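PDB 2OOI: SA0254 protein from Staphylococcus aureus subsp. aureus, which is of unknown function but carries a UTRA domain, which in GntR-type transcription regulators probably senses small effector molecules. Local coordinates for residues G10-L15 and K84-D89; Q38-L43 and H131-T136; L111-A116 and L121-P126. All coordinates share one frame; numbering follows the deposited sequence.

Contact 1: residues G10-L15 and K84-D89; sequences GFSKSL and KGSIFD
The first torsion of F88 (chi1 -67°) sets CG beside the backbone N and brings the ring obliquely up to G10, while that of S86 (chi1 171°) holds OG anti to the backbone N, over the start of its helix where it takes D89 N; S86 CB, set by the backbone, meets S12. At the first point F88 CD2 lies 3.4 Å from G10 CA, and CB and CG of the phenylalanine follow the same glycine back towards its N; since G10 has no side chain, the ring meets the main chain directly. At the second, S12 OG is 3.6 Å from S86 CB, a van der Waals touch between small side chains, with no hydrogen bond crossing between the segments. The S86 hydroxyl is used within its own segment, in the N-cap capping bond: D89 N donates to S86 OG at 3.0 Å, with an N-H...O angle of 154°. The example illustrates how two helix starts can pack together: G10 and S86 are each the N-cap residue of a helix, the short 11-14 and the longer 87-94, and the backbones pass in opposite directions, G10 level with F88 and S12 with S86. Here both helices lie against the six-stranded antiparallel sheet of the UTRA domain. F11 reaches I147 and F149 on strand 141-150, whereas I87 packs on L52 and R54 of strand 49-58. The F88 side chain also lies about 3 Å from a bound zinc ion, although a phenyl ring offers no conventional ligand atom. At the margin, K13 NZ and D89 OD1 stand 6.5 Å apart, too far for a salt bridge but close enough that their opposite charges may attract weakly.

Contact 2: residues Q38-L43 and H131-T136; sequences QDELQL and HQTFYT
E40 OE2 is gripped from the sheet by two side chains at once, H131 NE2 and T133 OG1, a worked example of one carboxylate oxygen joining a helix to a strand. E40 belongs to helix 35-41, and its two partners stand two residues apart on strand 126-136, hence on the same face of the antiparallel sheet of the UTRA fold. The imidazole donates through NE2, which lies 2.6 Å from E40 OE2 with an N-H...O angle of 157°. The oxygen sits at the ring edge, near the ring plane, and is met on its syn side but somewhat out of the carboxylate plane, the carboxylate being turned 38° from the imidazole. T133 OG1 also donates to E40 OE2; the modelled separation is so short that its exact value is doubtful at this resolution. E40 reaches both because CG is anti to the backbone N (chi1 -171°) and the chain runs on extended, coming towards them from the opposite direction. The second shell fixes these groups further: S144 OG is bonded to E40 OE1, and D146 OD1 to H131 ND1. A carboxylate at each ring nitrogen would probably favour the doubly protonated, cationic imidazole. Behind E40 the helix finishes in a Schellman motif, in which L43 N is 2.9 Å from Q38 O and Q42 N is 3.0 Å from D39 O.

Contact 3: residues L111-A116 and L121-P126; sequences LTSSEA and LSTGEP
L111 has both backbone polar atoms satisfied by the loop opposite: L111 N donates to E125 O at 3.0 Å, and L111 O accepts from G124 N, also at 3.0 Å. The segments form the two sides of a helix-containing connection between antiparallel strands 99-110 and 126-136, with a capping box at the start of helix 113-118. In that box E115 N donates to T112 OG1 and T112 N to E115 OE1, while E115 OE2 makes a salt bridge with R129. A third cross-bond, L121 N to A116 O, measures 2.9 Å and is nearly straight at 176°. Within the loop, S122 to E125 forms a type II beta turn, with G124 at its positive-phi position; E125 N returns to S122 O, and S122 N donates to E125 OE1 at 2.7 Å. E125 OE2 reaches beyond the chain to K110 of the second subunit in a salt bridge, placing the turn at the dimer interface. Van der Waals contacts fill in between: A116 CB rests on the S122-T123 peptide, and the L111 and L121 side chains cross at about a right angle, with L111 CD1 4.0 Å from L121 CB.

In the fold
From the N terminus, contact 1 closes the first long loop, bringing residues 10-15 against 84-89 after the chain has passed through three strands of the sheet. Contact 2 opens at 38-43, before that loop is complete, and closes at 131-136, so the two cross; they also touch, through the rings of F88 and F134, 3.3 Å apart at their CZ atoms. Contact 3 is a short local closure falling wholly within the span of contact 2, yet its centre lies about 27 Å from that of contact 2. Together they tie helices 11-14 and 87-94 to each other, helix 35-41 to strand 126-136, and the two ends of the connection leading into that strand.

Contact 1: residues G10-L15 and K84-D89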
ATOM      1  N   GLY B  10      12.728  -6.997   6.774  1.00 90.09           N
ATOM      2  CA  GLY B  10      12.661  -5.784   7.589  1.00 90.24           C
ATOM      3  C   GLY B  10      12.987  -4.561   6.757  1.00 90.17           C
ATOM      4  O   GLY B  10      13.578  -4.674   5.688  1.00 89.84           O
ATOM      5  N   PHE B  11      12.617  -3.383   7.246  1.00 90.55           N
ATOM      6  CA  PHE B  11      12.845  -2.147   6.484  1.00 90.91           C
ATOM      7  C   PHE B  11      14.315  -1.803   6.329  1.00 91.20           C
ATOM      8  O   PHE B  11      14.700  -1.160   5.351  1.00 91.79           O
ATOM      9  CB  PHE B  11      12.117  -0.948   7.101  1.00 90.98           C
ATOM     10  CG  PHE B  11      10.626  -1.104   7.171  1.00 91.08           C
ATOM     11  CD1 PHE B  11       9.941  -2.019   6.341  1.00 91.69           C
ATOM     12  CD2 PHE B  11       9.894  -0.320   8.053  1.00 90.56           C
ATOM     13  CE1 PHE B  11       8.554  -2.163   6.415  1.00 91.08           C
ATOM     14  CE2 PHE B  11       8.513  -0.448   8.129  1.00 90.94           C
ATOM     15  CZ  PHE B  11       7.838  -1.378   7.308  1.00 90.98           C
ATOM     16  N   SER B  12      15.135  -2.222   7.287  1.00 91.34           N
ATOM     17  CA  SER B  12      16.576  -2.039   7.173  1.00 91.50           C
ATOM     18  C   SER B  12      17.091  -2.725   5.911  1.00 91.77           C
ATOM     19  O   SER B  12      17.906  -2.153   5.183  1.00 91.75           O
ATOM     20  CB  SER B  12      17.281  -2.579   8.415  1.00 91.42           C
ATOM     21  OG  SER B  12      16.535  -2.247   9.570  1.00 90.51           O
ATOM     22  N   LYS B  13      16.587  -3.937   5.658  1.00 92.14           N
ATOM     23  CA  LYS B  13      16.906  -4.713   4.444  1.00 92.19           C
ATOM     24  C   LYS B  13      16.129  -4.167   3.233  1.00 92.21           C
ATOM     25  O   LYS B  13      16.608  -4.221   2.100  1.00 92.15           O
ATOM     26  CB  LYS B  13      16.587  -6.218   4.653  1.00 92.40           C
ATOM     27  CG  LYS B  13      16.940  -7.179   3.466  1.00 92.62           C
ATOM     28  CD  LYS B  13      16.669  -8.690   3.749  1.00 92.95           C
ATOM     29  CE  LYS B  13      17.010  -9.616   2.566  1.00 92.73           C
ATOM     30  NZ  LYS B  13      16.753 -11.066   2.836  1.00 91.98           N
ATOM     31  N   SER B  14      14.931  -3.646   3.486  1.00 92.29           N
ATOM     32  CA  SER B  14      14.052  -3.131   2.428  1.00 92.15           C
ATOM     33  C   SER B  14      14.640  -1.915   1.701  1.00 92.00           C
ATOM     34  O   SER B  14      14.600  -1.848   0.475  1.00 91.71           O
ATOM     35  CB  SER B  14      12.679  -2.777   3.008  1.00 92.16           C
ATOM     36  OG  SER B  14      11.689  -2.795   2.007  1.00 92.85           O
ATOM     37  N   LEU B  15      15.191  -0.962   2.453  1.00 91.85           N
ATOM     38  CA  LEU B  15      15.825   0.205   1.836  1.00 91.62           C
ATOM     39  C   LEU B  15      17.318   0.298   2.173  1.00 91.40           C
ATOM     40  O   LEU B  15      18.177   0.131   1.304  1.00 91.43           O
ATOM     41  CB  LEU B  15      15.134   1.521   2.252  1.00 91.70           C
ATOM     42  CG  LEU B  15      13.688   1.860   1.878  1.00 91.54           C
ATOM     43  CD1 LEU B  15      12.717   0.764   2.273  1.00 90.70           C
ATOM     44  CD2 LEU B  15      13.310   3.159   2.568  1.00 90.79           C
ATOM     45  N   LYS B  84      17.658  -1.824  18.757  1.00 56.78           N
ATOM     46  CA  LYS B  84      18.146  -0.608  18.102  1.00 57.11           C
ATOM     47  C   LYS B  84      18.453  -0.853  16.621  1.00 56.79           C
ATOM     48  O   LYS B  84      18.265   0.037  15.806  1.00 57.93           O
ATOM     49  CB  LYS B  84      19.408  -0.037  18.790  1.00 57.67           C
ATOM     50  CG  LYS B  84      19.210   0.429  20.265  1.00 58.39           C
ATOM     51  CD  LYS B  84      20.550   0.501  21.039  1.00 58.82           C
ATOM     52  CE  LYS B  84      20.411   1.081  22.479  1.00 60.07           C
ATOM     53  NZ  LYS B  84      19.129   0.661  23.169  1.00 62.03           N
ATOM     54  N   GLY B  85      18.922  -2.042  16.262  1.00 55.98           N
ATOM     55  CA  GLY B  85      19.282  -2.338  14.874  1.00 55.23           C
ATOM     56  C   GLY B  85      18.200  -3.093  14.149  1.00 54.90           C
ATOM     57  O   GLY B  85      17.033  -3.020  14.521  1.00 55.34           O
ATOM     58  N   SER B  86      18.588  -3.820  13.106  1.00 54.47           N
ATOM     59  CA  SER B  86      17.653  -4.628  12.329  1.00 54.18           C
ATOM     60  C   SER B  86      17.283  -5.888  13.069  1.00 53.84           C
ATOM     61  O   SER B  86      18.118  -6.776  13.250  1.00 53.80           O
ATOM     62  CB  SER B  86      18.264  -5.043  10.999  1.00 53.98           C
ATOM     63  OG  SER B  86      17.431  -5.998  10.350  1.00 53.90           O
ATOM     64  N   ILE B  87      16.027  -5.982  13.474  1.00 53.79           N
ATOM     65  CA  ILE B  87      15.561  -7.152  14.210  1.00 54.11           C
ATOM     66  C   ILE B  87      15.535  -8.344  13.271  1.00 54.30           C
ATOM     67  O   ILE B  87      15.831  -9.458  13.652  1.00 54.91           O
ATOM     68  CB  ILE B  87      14.173  -6.924  14.814  1.00 53.92           C
ATOM     69  CG1 ILE B  87      14.273  -5.860  15.906  1.00 52.85           C
ATOM     70  CG2 ILE B  87      13.576  -8.237  15.329  1.00 53.40           C
ATOM     71  CD1 ILE B  87      12.929  -5.421  16.460  1.00 53.01           C
ATOM     72  N   PHE B  88      15.227  -8.102  12.025  1.00 54.68           N
ATOM     73  CA  PHE B  88      15.145  -9.191  11.073  1.00 55.49           C
ATOM     74  C   PHE B  88      16.515  -9.804  10.684  1.00 55.48           C
ATOM     75  O   PHE B  88      16.586 -11.005  10.409  1.00 55.43           O
ATOM     76  CB  PHE B  88      14.231  -8.773   9.891  1.00 56.89           C
ATOM     77  CG  PHE B  88      12.777  -8.601  10.338  1.00 59.16           C
ATOM     78  CD1 PHE B  88      11.918  -9.734  10.454  1.00 60.36           C
ATOM     79  CD2 PHE B  88      12.227  -7.344  10.522  1.00 60.21           C
ATOM     80  CE1 PHE B  88      10.572  -9.614  10.787  1.00 58.85           C
ATOM     81  CE2 PHE B  88      10.878  -7.221  10.866  1.00 60.62           C
ATOM     82  CZ  PHE B  88      10.042  -8.374  10.988  1.00 59.91           C
ATOM     83  N   ASP B  89      17.594  -9.015  10.717  1.00 54.98           N
ATOM     84  CA  ASP B  89      18.933  -9.561  10.490  1.00 54.85           C
ATOM     85  C   ASP B  89      19.318 -10.426  11.659  1.00 54.00           C
ATOM     86  O   ASP B  89      19.863 -11.508  11.470  1.00 53.94           O
ATOM     87  CB  ASP B  89      20.016  -8.469  10.319  1.00 55.65           C
ATOM     88  CG  ASP B  89      19.838  -7.643   9.056  1.00 57.94           C
ATOM     89  OD1 ASP B  89      19.056  -8.045   8.150  1.00 60.81           O
ATOM     90  OD2 ASP B  89      20.488  -6.575   8.976  1.00 61.33           O
TER

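Contact 2: residues Q38-L43 and H131-T136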
ATOM      1  N   GLN B  38      -2.887 -12.790  21.517  1.00 54.96           N
ATOM      2  CA  GLN B  38      -3.048 -14.238  21.686  1.00 56.02           C
ATOM      3  C   GLN B  38      -3.715 -14.811  20.480  1.00 56.56           C
ATOM      4  O   GLN B  38      -3.251 -15.791  19.922  1.00 56.83           O
ATOM      5  CB  GLN B  38      -3.901 -14.604  22.898  1.00 56.15           C
ATOM      6  CG  GLN B  38      -3.276 -14.164  24.166  1.00 57.95           C
ATOM      7  CD  GLN B  38      -4.019 -14.597  25.422  1.00 59.11           C
ATOM      8  OE1 GLN B  38      -3.487 -14.388  26.547  1.00 63.69           O
ATOM      9  NE2 GLN B  38      -5.233 -15.195  25.264  1.00 60.12           N
ATOM     10  N   ASP B  39      -4.828 -14.202  20.101  1.00 57.71           N
ATOM     11  CA  ASP B  39      -5.562 -14.636  18.955  1.00 58.02           C
ATOM     12  C   ASP B  39      -4.559 -14.705  17.842  1.00 58.22           C
ATOM     13  O   ASP B  39      -4.283 -15.772  17.321  1.00 58.61           O
ATOM     14  CB  ASP B  39      -6.662 -13.649  18.610  1.00 58.39           C
ATOM     15  CG  ASP B  39      -7.577 -14.161  17.521  1.00 59.87           C
ATOM     16  OD1 ASP B  39      -7.354 -15.296  17.006  1.00 65.28           O
ATOM     17  OD2 ASP B  39      -8.536 -13.438  17.186  1.00 65.62           O
ATOM     18  N   GLU B  40      -3.959 -13.566  17.545  1.00 58.30           N
ATOM     19  CA  GLU B  40      -3.202 -13.392  16.326  1.00 58.61           C
ATOM     20  C   GLU B  40      -1.915 -14.215  16.290  1.00 57.96           C
ATOM     21  O   GLU B  40      -1.573 -14.770  15.260  1.00 57.85           O
ATOM     22  CB  GLU B  40      -2.889 -11.902  16.115  1.00 58.10           C
ATOM     23  CG  GLU B  40      -2.297 -11.609  14.784  1.00 59.23           C
ATOM     24  CD  GLU B  40      -1.729 -10.212  14.685  1.00 61.93           C
ATOM     25  OE1 GLU B  40      -1.868  -9.417  15.647  1.00 68.05           O
ATOM     26  OE2 GLU B  40      -1.129  -9.893  13.636  1.00 67.28           O
ATOM     27  N   LEU B  41      -1.175 -14.281  17.381  1.00 57.45           N
ATOM     28  CA  LEU B  41       0.031 -15.086  17.349  1.00 57.94           C
ATOM     29  C   LEU B  41      -0.261 -16.562  17.659  1.00 58.16           C
ATOM     30  O   LEU B  41       0.666 -17.375  17.729  1.00 58.14           O
ATOM     31  CB  LEU B  41       1.082 -14.508  18.288  1.00 57.76           C
ATOM     32  CG  LEU B  41       1.555 -13.085  17.948  1.00 57.59           C
ATOM     33  CD1 LEU B  41       2.718 -12.680  18.842  1.00 56.99           C
ATOM     34  CD2 LEU B  41       1.966 -12.981  16.502  1.00 56.50           C
ATOM     35  N   GLN B  42      -1.552 -16.891  17.804  1.00 58.34           N
ATOM     36  CA  GLN B  42      -2.040 -18.223  18.139  1.00 58.37           C
ATOM     37  C   GLN B  42      -1.322 -18.755  19.355  1.00 58.80           C
ATOM     38  O   GLN B  42      -0.598 -19.720  19.256  1.00 58.55           O
ATOM     39  CB  GLN B  42      -1.905 -19.154  16.941  1.00 58.01           C
ATOM     40  CG  GLN B  42      -2.850 -18.787  15.810  1.00 57.34           C
ATOM     41  CD  GLN B  42      -2.419 -19.301  14.434  1.00 57.24           C
ATOM     42  OE1 GLN B  42      -2.587 -18.614  13.423  1.00 53.61           O
ATOM     43  NE2 GLN B  42      -1.872 -20.504  14.393  1.00 53.83           N
ATOM     44  N   LEU B  43      -1.565 -18.108  20.497  1.00 59.83           N
ATOM     45  CA  LEU B  43      -0.828 -18.307  21.750  1.00 60.85           C
ATOM     46  C   LEU B  43      -1.705 -18.891  22.882  1.00 62.40           C
ATOM     47  O   LEU B  43      -2.929 -18.951  22.736  1.00 62.41           O
ATOM     48  CB  LEU B  43      -0.291 -16.944  22.236  1.00 60.39           C
ATOM     49  CG  LEU B  43       1.124 -16.443  21.901  1.00 59.65           C
ATOM     50  CD1 LEU B  43       1.580 -16.830  20.513  1.00 58.58           C
ATOM     51  CD2 LEU B  43       1.218 -14.941  22.104  1.00 59.06           C
ATOM     52  N   HIS B 131      -0.249  -2.908   9.107  1.00 52.22           N
ATOM     53  CA  HIS B 131      -0.132  -4.041  10.034  1.00 52.18           C
ATOM     54  C   HIS B 131       0.511  -5.181   9.305  1.00 52.26           C
ATOM     55  O   HIS B 131       0.151  -5.457   8.181  1.00 51.95           O
ATOM     56  CB  HIS B 131      -1.481  -4.519  10.593  1.00 52.43           C
ATOM     57  CG  HIS B 131      -1.333  -5.609  11.613  1.00 53.34           C
ATOM     58  ND1 HIS B 131      -1.282  -5.356  12.969  1.00 55.60           N
ATOM     59  CD2 HIS B 131      -1.129  -6.942  11.473  1.00 53.40           C
ATOM     60  CE1 HIS B 131      -1.101  -6.491  13.620  1.00 54.28           C
ATOM     61  NE2 HIS B 131      -0.994  -7.466  12.735  1.00 53.58           N
ATOM     62  N   GLN B 132       1.453  -5.854   9.944  1.00 52.65           N
ATOM     63  CA  GLN B 132       2.080  -6.987   9.297  1.00 53.13           C
ATOM     64  C   GLN B 132       2.180  -8.169  10.260  1.00 53.30           C
ATOM     65  O   GLN B 132       2.599  -7.994  11.391  1.00 53.94           O
ATOM     66  CB  GLN B 132       3.448  -6.580   8.754  1.00 52.85           C
ATOM     67  CG  GLN B 132       4.051  -7.608   7.792  1.00 53.14           C
ATOM     68  CD  GLN B 132       5.187  -7.073   6.915  1.00 53.39           C
ATOM     69  OE1 GLN B 132       5.790  -7.835   6.154  1.00 53.84           O
ATOM     70  NE2 GLN B 132       5.474  -5.773   7.012  1.00 53.36           N
ATOM     71  N   THR B 133       1.786  -9.364   9.818  1.00 53.21           N
ATOM     72  CA  THR B 133       1.967 -10.559  10.633  1.00 52.97           C
ATOM     73  C   THR B 133       2.932 -11.475   9.920  1.00 53.18           C
ATOM     74  O   THR B 133       2.699 -11.820   8.771  1.00 52.68           O
ATOM     75  CB  THR B 133       0.680 -11.294  10.838  1.00 52.92           C
ATOM     76  OG1 THR B 133      -0.221 -10.448  11.544  1.00 51.84           O
ATOM     77  CG2 THR B 133       0.916 -12.602  11.651  1.00 52.86           C
ATOM     78  N   PHE B 134       4.016 -11.849  10.601  1.00 53.11           N
ATOM     79  CA  PHE B 134       5.059 -12.664  10.001  1.00 53.43           C
ATOM     80  C   PHE B 134       4.952 -14.116  10.476  1.00 53.60           C
ATOM     81  O   PHE B 134       4.711 -14.386  11.660  1.00 53.94           O
ATOM     82  CB  PHE B 134       6.445 -12.138  10.391  1.00 53.63           C
ATOM     83  CG  PHE B 134       6.780 -10.768   9.842  1.00 53.80           C
ATOM     84  CD1 PHE B 134       7.564 -10.635   8.696  1.00 53.19           C
ATOM     85  CD2 PHE B 134       6.354  -9.603  10.509  1.00 54.06           C
ATOM     86  CE1 PHE B 134       7.904  -9.351   8.194  1.00 53.63           C
ATOM     87  CE2 PHE B 134       6.685  -8.321  10.023  1.00 52.85           C
ATOM     88  CZ  PHE B 134       7.462  -8.195   8.863  1.00 53.01           C
ATOM     89  N   TYR B 135       5.167 -15.048   9.562  1.00 53.45           N
ATOM     90  CA  TYR B 135       5.148 -16.448   9.902  1.00 53.64           C
ATOM     91  C   TYR B 135       6.477 -17.062   9.561  1.00 54.09           C
ATOM     92  O   TYR B 135       7.132 -16.667   8.598  1.00 53.75           O
ATOM     93  CB  TYR B 135       4.066 -17.192   9.132  1.00 53.69           C
ATOM     94  CG  TYR B 135       2.676 -16.645   9.310  1.00 53.66           C
ATOM     95  CD1 TYR B 135       1.701 -17.358  10.009  1.00 53.61           C
ATOM     96  CD2 TYR B 135       2.325 -15.424   8.768  1.00 53.67           C
ATOM     97  CE1 TYR B 135       0.425 -16.854  10.159  1.00 52.75           C
ATOM     98  CE2 TYR B 135       1.062 -14.920   8.914  1.00 53.65           C
ATOM     99  CZ  TYR B 135       0.120 -15.639   9.607  1.00 53.73           C
ATOM    100  OH  TYR B 135      -1.127 -15.100   9.732  1.00 55.40           O
ATOM    101  N   THR B 136       6.856 -18.058  10.344  1.00 54.74           N
ATOM    102  CA  THR B 136       8.011 -18.863  10.025  1.00 55.43           C
ATOM    103  C   THR B 136       7.700 -19.705   8.804  1.00 56.23           C
ATOM    104  O   THR B 136       6.548 -19.800   8.369  1.00 56.38           O
ATOM    105  CB  THR B 136       8.339 -19.835  11.140  1.00 54.84           C
ATOM    106  OG1 THR B 136       7.303 -20.822  11.203  1.00 53.34           O
ATOM    107  CG2 THR B 136       8.483 -19.105  12.463  1.00 53.70           C
TER

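Contact 3: residues L111-A116 and L121-P126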
ATOM      1  N   LEU B 111      -4.109  11.080  12.515  1.00 49.83           N
ATOM      2  CA  LEU B 111      -3.175  10.829  13.591  1.00 50.00           C
ATOM      3  C   LEU B 111      -3.767  11.154  14.969  1.00 50.45           C
ATOM      4  O   LEU B 111      -4.563  12.087  15.147  1.00 50.57           O
ATOM      5  CB  LEU B 111      -1.926  11.686  13.417  1.00 49.99           C
ATOM      6  CG  LEU B 111      -0.834  11.284  12.437  1.00 49.98           C
ATOM      7  CD1 LEU B 111       0.037  12.500  12.288  1.00 49.00           C
ATOM      8  CD2 LEU B 111      -0.032  10.073  12.912  1.00 47.52           C
ATOM      9  N   THR B 112      -3.342  10.399  15.957  1.00 50.85           N
ATOM     10  CA  THR B 112      -3.686  10.735  17.311  1.00 51.75           C
ATOM     11  C   THR B 112      -2.699  11.812  17.716  1.00 52.37           C
ATOM     12  O   THR B 112      -1.649  11.973  17.082  1.00 52.71           O
ATOM     13  CB  THR B 112      -3.556   9.535  18.242  1.00 51.33           C
ATOM     14  OG1 THR B 112      -2.163   9.252  18.446  1.00 52.77           O
ATOM     15  CG2 THR B 112      -4.303   8.292  17.663  1.00 49.46           C
ATOM     16  N   SER B 113      -3.020  12.534  18.778  1.00 53.02           N
ATOM     17  CA  SER B 113      -2.131  13.576  19.285  1.00 53.11           C
ATOM     18  C   SER B 113      -0.775  13.007  19.735  1.00 52.90           C
ATOM     19  O   SER B 113       0.259  13.642  19.544  1.00 52.61           O
ATOM     20  CB  SER B 113      -2.817  14.332  20.431  1.00 53.59           C
ATOM     21  OG  SER B 113      -3.056  13.458  21.531  1.00 53.26           O
ATOM     22  N   SER B 114      -0.758  11.814  20.301  1.00 53.03           N
ATOM     23  CA  SER B 114       0.517  11.269  20.773  1.00 53.81           C
ATOM     24  C   SER B 114       1.378  10.731  19.622  1.00 54.00           C
ATOM     25  O   SER B 114       2.614  10.837  19.645  1.00 54.35           O
ATOM     26  CB  SER B 114       0.293  10.193  21.809  1.00 53.84           C
ATOM     27  OG  SER B 114      -0.264   9.057  21.177  1.00 56.59           O
ATOM     28  N   GLU B 115       0.736  10.162  18.605  1.00 54.09           N
ATOM     29  CA  GLU B 115       1.449   9.856  17.358  1.00 53.69           C
ATOM     30  C   GLU B 115       1.971  11.115  16.648  1.00 53.53           C
ATOM     31  O   GLU B 115       3.086  11.114  16.103  1.00 53.40           O
ATOM     32  CB  GLU B 115       0.546   9.118  16.408  1.00 53.97           C
ATOM     33  CG  GLU B 115       0.204   7.718  16.855  1.00 53.71           C
ATOM     34  CD  GLU B 115      -1.123   7.239  16.288  1.00 53.32           C
ATOM     35  OE1 GLU B 115      -1.816   8.004  15.552  1.00 52.16           O
ATOM     36  OE2 GLU B 115      -1.487   6.089  16.617  1.00 52.33           O
ATOM     37  N   ALA B 116       1.177  12.184  16.645  1.00 53.12           N
ATOM     38  CA  ALA B 116       1.581  13.402  15.928  1.00 53.32           C
ATOM     39  C   ALA B 116       2.834  13.992  16.552  1.00 53.16           C
ATOM     40  O   ALA B 116       3.699  14.497  15.852  1.00 53.05           O
ATOM     41  CB  ALA B 116       0.446  14.441  15.887  1.00 53.34           C
ATOM     42  N   LEU B 121       4.281  16.198  13.630  1.00 51.58           N
ATOM     43  CA  LEU B 121       3.169  16.625  12.784  1.00 51.21           C
ATOM     44  C   LEU B 121       2.062  17.084  13.734  1.00 51.11           C
ATOM     45  O   LEU B 121       2.254  17.063  14.948  1.00 50.13           O
ATOM     46  CB  LEU B 121       2.697  15.452  11.907  1.00 50.49           C
ATOM     47  CG  LEU B 121       3.667  15.081  10.758  1.00 50.73           C
ATOM     48  CD1 LEU B 121       3.388  13.718  10.070  1.00 45.51           C
ATOM     49  CD2 LEU B 121       3.706  16.222   9.722  1.00 47.94           C
ATOM     50  N   SER B 122       0.894  17.451  13.198  1.00 51.35           N
ATOM     51  CA  SER B 122      -0.238  17.900  14.043  1.00 51.07           C
ATOM     52  C   SER B 122      -1.307  16.821  14.229  1.00 50.83           C
ATOM     53  O   SER B 122      -1.618  16.093  13.270  1.00 50.39           O
ATOM     54  CB  SER B 122      -0.907  19.111  13.408  1.00 50.66           C
ATOM     55  OG  SER B 122       0.060  20.042  12.975  1.00 51.85           O
ATOM     56  N   THR B 123      -1.903  16.766  15.429  1.00 50.21           N
ATOM     57  CA  THR B 123      -3.093  15.942  15.669  1.00 50.52           C
ATOM     58  C   THR B 123      -4.064  16.013  14.492  1.00 50.10           C
ATOM     59  O   THR B 123      -4.444  17.107  14.056  1.00 49.40           O
ATOM     60  CB  THR B 123      -3.882  16.377  16.938  1.00 50.65           C
ATOM     61  OG1 THR B 123      -3.035  16.280  18.091  1.00 54.17           O
ATOM     62  CG2 THR B 123      -5.122  15.480  17.168  1.00 49.44           C
ATOM     63  N   GLY B 124      -4.454  14.848  13.981  1.00 49.76           N
ATOM     64  CA  GLY B 124      -5.458  14.792  12.923  1.00 50.20           C
ATOM     65  C   GLY B 124      -4.916  14.806  11.506  1.00 50.07           C
ATOM     66  O   GLY B 124      -5.634  14.514  10.567  1.00 49.99           O
ATOM     67  N   GLU B 125      -3.648  15.154  11.336  1.00 50.39           N
ATOM     68  CA  GLU B 125      -3.044  15.084  10.014  1.00 50.51           C
ATOM     69  C   GLU B 125      -2.910  13.631   9.567  1.00 50.53           C
ATOM     70  O   GLU B 125      -2.808  12.730  10.404  1.00 51.12           O
ATOM     71  CB  GLU B 125      -1.681  15.768  10.006  1.00 50.81           C
ATOM     72  CG  GLU B 125      -1.775  17.266   9.909  1.00 51.02           C
ATOM     73  CD  GLU B 125      -0.447  17.895   9.693  1.00 51.12           C
ATOM     74  OE1 GLU B 125       0.482  17.620  10.496  1.00 51.34           O
ATOM     75  OE2 GLU B 125      -0.347  18.667   8.713  1.00 53.19           O
ATOM     76  N   PRO B 126      -2.888  13.398   8.255  1.00 49.62           N
ATOM     77  CA  PRO B 126      -2.974  12.046   7.736  1.00 49.70           C
ATOM     78  C   PRO B 126      -1.799  11.126   8.100  1.00 49.47           C
ATOM     79  O   PRO B 126      -0.680  11.595   8.371  1.00 48.82           O
ATOM     80  CB  PRO B 126      -3.000  12.252   6.215  1.00 50.26           C
ATOM     81  CG  PRO B 126      -3.321  13.695   5.996  1.00 50.59           C
ATOM     82  CD  PRO B 126      -2.765  14.395   7.190  1.00 50.21           C
TER